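Local coordinates for blue copper protein (Hyphomicrobium denitrificans, PDB 3EF4) that binds a single copper ion in a type 1 (blue) site and probably carries electrons between redox partners in the periplasm, at residues N42-R47 against K78-Y83. Sequence-based numbering, arbitrary orientation.
With CU (copper (II) ion), chain D; PO4 (phosphate ion), chain H.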
ATOM      1  N   ASN A  42      -3.078  10.861   0.169  1.00 10.41           N
ATOM      2  CA  ASN A  42      -1.672  10.667  -0.068  1.00 10.63           C
ATOM      3  C   ASN A  42      -1.340   9.183   0.025  1.00 10.35           C
ATOM      4  O   ASN A  42      -2.172   8.342   0.315  1.00  9.87           O
ATOM      5  CB  ASN A  42      -0.768  11.486   0.832  1.00 12.44           C
ATOM      6  CG  ASN A  42      -0.488  10.900   2.203  1.00 11.58           C
ATOM      7  OD1 ASN A  42      -1.344  10.273   2.805  1.00 12.43           O
ATOM      8  ND2 ASN A  42       0.739  11.120   2.648  1.00 13.13           N
ATOM      9  N   ALA A  43      -0.056   8.903  -0.187  1.00 10.18           N
ATOM     10  CA  ALA A  43       0.463   7.548   0.049  1.00  9.27           C
ATOM     11  C   ALA A  43       1.778   7.694   0.779  1.00  8.97           C
ATOM     12  O   ALA A  43       2.656   8.454   0.387  1.00 10.07           O
ATOM     13  CB  ALA A  43       0.656   6.778  -1.230  1.00 10.29           C
ATOM     14  N   GLU A  44       1.915   6.982   1.880  1.00  8.79           N
ATOM     15  CA  GLU A  44       3.144   6.992   2.686  1.00  9.27           C
ATOM     16  C   GLU A  44       3.325   5.656   3.367  1.00  7.93           C
ATOM     17  O   GLU A  44       2.362   4.947   3.711  1.00  8.66           O
ATOM     18  CB  GLU A  44       3.121   8.138   3.690  1.00 10.01           C
ATOM     19  CG  GLU A  44       2.056   8.022   4.772  1.00 10.99           C
ATOM     20  CD  GLU A  44       2.131   9.211   5.678  1.00 12.91           C
ATOM     21  OE1 GLU A  44       1.811  10.317   5.262  1.00 14.03           O
ATOM     22  OE2 GLU A  44       2.571   9.106   6.829  1.00 26.29           O
ATOM     23  N   SER A  45       4.563   5.304   3.648  1.00  8.45           N
ATOM     24  CA  SER A  45       4.866   4.095   4.364  1.00  8.15           C
ATOM     25  C   SER A  45       4.184   4.006   5.710  1.00  8.64           C
ATOM     26  O   SER A  45       4.128   5.009   6.426  1.00  9.42           O
ATOM     27  CB  SER A  45       6.386   4.035   4.610  1.00  9.00           C
ATOM     28  OG  SER A  45       7.117   4.059   3.416  1.00  9.66           O
ATOM     29  N   VAL A  46       3.718   2.828   6.072  1.00  8.25           N
ATOM     30  CA  VAL A  46       3.368   2.544   7.458  1.00  9.10           C
ATOM     31  C   VAL A  46       4.680   2.161   8.125  1.00  9.48           C
ATOM     32  O   VAL A  46       5.154   1.047   8.015  1.00  9.78           O
ATOM     33  CB  VAL A  46       2.302   1.466   7.545  1.00  8.86           C
ATOM     34  CG1 VAL A  46       1.990   1.113   8.983  1.00 11.20           C
ATOM     35  CG2 VAL A  46       1.006   1.960   6.901  1.00 10.10           C
ATOM     36  N   ARG A  47       5.295   3.142   8.787  1.00 10.78           N
ATOM     37  CA  ARG A  47       6.678   2.930   9.208  1.00 12.00           C
ATOM     38  C   ARG A  47       6.838   1.849  10.250  1.00 12.01           C
ATOM     39  O   ARG A  47       7.927   1.270  10.337  1.00 13.87           O
ATOM     40  CB  ARG A  47       7.314   4.237   9.672  1.00 14.57           C
ATOM     41  CG  ARG A  47       7.461   5.127   8.455  1.00 19.95           C
ATOM     42  CD  ARG A  47       8.507   6.067   8.409  1.00 20.96           C
ATOM     43  NE  ARG A  47       9.837   5.533   8.672  1.00 18.42           N
ATOM     44  CZ  ARG A  47      10.848   6.285   9.080  1.00 19.83           C
ATOM     45  NH1 ARG A  47      10.725   7.574   9.257  1.00 26.31           N
ATOM     46  NH2 ARG A  47      12.006   5.684   9.289  1.00 24.51           N
ATOM     47  N   LYS A  78      -0.112   3.674   3.620  1.00  8.41           N
ATOM     48  CA  LYS A  78      -1.366   4.223   4.004  1.00  8.26           C
ATOM     49  C   LYS A  78      -1.575   5.591   3.365  1.00  8.19           C
ATOM     50  O   LYS A  78      -0.648   6.236   2.943  1.00  8.81           O
ATOM     51  CB  LYS A  78      -1.457   4.387   5.551  1.00  9.49           C
ATOM     52  CG  LYS A  78      -0.406   5.334   6.110  1.00 10.48           C
ATOM     53  CD  LYS A  78      -0.557   5.506   7.625  1.00 12.85           C
ATOM     54  CE  LYS A  78       0.616   6.324   8.169  1.00 17.73           C
ATOM     55  NZ  LYS A  78       0.533   6.512   9.630  1.00 21.53           N
ATOM     56  N   CYS A  79      -2.839   6.005   3.395  1.00  8.92           N
ATOM     57  CA  CYS A  79      -3.233   7.390   3.191  1.00  9.11           C
ATOM     58  C   CYS A  79      -3.419   7.992   4.576  1.00  9.56           C
ATOM     59  O   CYS A  79      -4.194   7.457   5.373  1.00 10.10           O
ATOM     60  CB  CYS A  79      -4.500   7.485   2.381  1.00 10.00           C
ATOM     61  SG  CYS A  79      -5.220   9.130   2.389  1.00 10.44           S
ATOM     62  N   ALA A  80      -2.660   9.052   4.886  1.00  9.64           N
ATOM     63  CA  ALA A  80      -2.666   9.558   6.246  1.00 10.76           C
ATOM     64  C   ALA A  80      -4.062   9.942   6.739  1.00 11.01           C
ATOM     65  O   ALA A  80      -4.450   9.465   7.816  1.00 12.49           O
ATOM     66  CB  ALA A  80      -1.737  10.755   6.382  1.00 13.20           C
ATOM     67  N   PRO A  81      -4.842  10.759   6.083  1.00 11.10           N
ATOM     68  CA  PRO A  81      -6.143  11.077   6.638  1.00 11.48           C
ATOM     69  C   PRO A  81      -7.150   9.948   6.616  1.00 10.80           C
ATOM     70  O   PRO A  81      -8.135  10.027   7.355  1.00 11.62           O
ATOM     71  CB  PRO A  81      -6.609  12.225   5.721  1.00 14.13           C
ATOM     72  CG  PRO A  81      -5.924  11.988   4.442  1.00 11.94           C
ATOM     73  CD  PRO A  81      -4.531  11.503   4.821  1.00 11.80           C
ATOM     74  N   HIS A  82      -6.934   8.946   5.760  1.00 10.51           N
ATOM     75  CA  HIS A  82      -7.939   7.904   5.631  1.00  9.79           C
ATOM     76  C   HIS A  82      -7.539   6.522   6.100  1.00  9.82           C
ATOM     77  O   HIS A  82      -8.277   5.573   5.904  1.00 10.65           O
ATOM     78  CB  HIS A  82      -8.473   7.821   4.201  1.00 10.81           C
ATOM     79  CG  HIS A  82      -9.070   9.113   3.737  1.00 10.96           C
ATOM     80  ND1 HIS A  82      -8.645   9.629   2.533  1.00 10.56           N
ATOM     81  CD2 HIS A  82     -10.014   9.915   4.232  1.00 11.65           C
ATOM     82  CE1 HIS A  82      -9.328  10.763   2.346  1.00 11.49           C
ATOM     83  NE2 HIS A  82     -10.138  10.957   3.386  1.00 11.63           N
ATOM     84  N   TYR A  83      -6.397   6.402   6.767  1.00 10.68           N
ATOM     85  CA  TYR A  83      -5.971   5.069   7.212  1.00 10.52           C
ATOM     86  C   TYR A  83      -6.991   4.403   8.080  1.00 12.13           C
ATOM     87  O   TYR A  83      -7.322   3.226   7.896  1.00 13.22           O
ATOM     88  CB  TYR A  83      -4.667   5.185   7.962  1.00 11.47           C
ATOM     89  CG  TYR A  83      -3.936   3.903   8.254  1.00 10.70           C
ATOM     90  CD1 TYR A  83      -3.940   2.816   7.408  1.00 10.46           C
ATOM     91  CD2 TYR A  83      -3.195   3.793   9.419  1.00 13.09           C
ATOM     92  CE1 TYR A  83      -3.253   1.681   7.702  1.00 12.14           C
ATOM     93  CE2 TYR A  83      -2.485   2.647   9.721  1.00 14.43           C
ATOM     94  CZ  TYR A  83      -2.516   1.570   8.860  1.00 12.58           C
ATOM     95  OH  TYR A  83      -1.837   0.417   9.106  1.00 15.19           O
TER
HETATM   96 CU    CU D 401      -7.152   8.938   1.340  1.00 11.31          CU
HETATM   97  P   PO4 H 405       1.851  10.378   9.801  1.00 33.25           P
HETATM   98  O1  PO4 H 405       0.344  10.791   9.653  1.00 44.72           O
HETATM   99  O2  PO4 H 405       1.959   8.801   9.980  1.00 41.25           O
HETATM  100  O3  PO4 H 405       2.649  10.788   8.490  1.00 40.98           O
HETATM  101  O4  PO4 H 405       2.489  11.070  11.057  1.00 44.92           O
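Glu44 and Lys78 form an antiparallel hydrogen-bonded pair, Glu44 N giving to Lys78 O at 2.9 Å and Lys78 N to Glu44 O at 2.8 Å. Past this bridge Asn42 faces the copper ligand Cys79, an example of a second-shell residue positioning a first-shell one. Asn42 N donates almost straight to Cys79 SG (3.5 Å, 166° at the hydrogen), a bond familiar in cupredoxins that probably tempers the sulfur's charge. A chi1 of 83° turns the Asn42 amide toward 78-83, where OD1 accepts from Ala80 N at 2.7 Å in the carbonyl plane. Asn42 ND2 donates to the anti lone pair of Glu44 OE1 and to Gly59 O, and together these bonds fix the amide's orientation. An alanine in place of Asn42 would probably leave Ala80 N and Glu44 OE1 without their amide partner. Val46 CG2 packs on Lys78 CB at 3.7 Å, and the same CB lies over one face of the Tyr83 ring, near its rim. Lys78 NZ hydrogen-bonds O2 of a phosphate, probably from the crystallisation liquor. The contact ties edge strand 44-45 to strand 73-78 and the copper loop before strand 88-93, with Phe19 of strand 18-26 against Ala43 and Cys79.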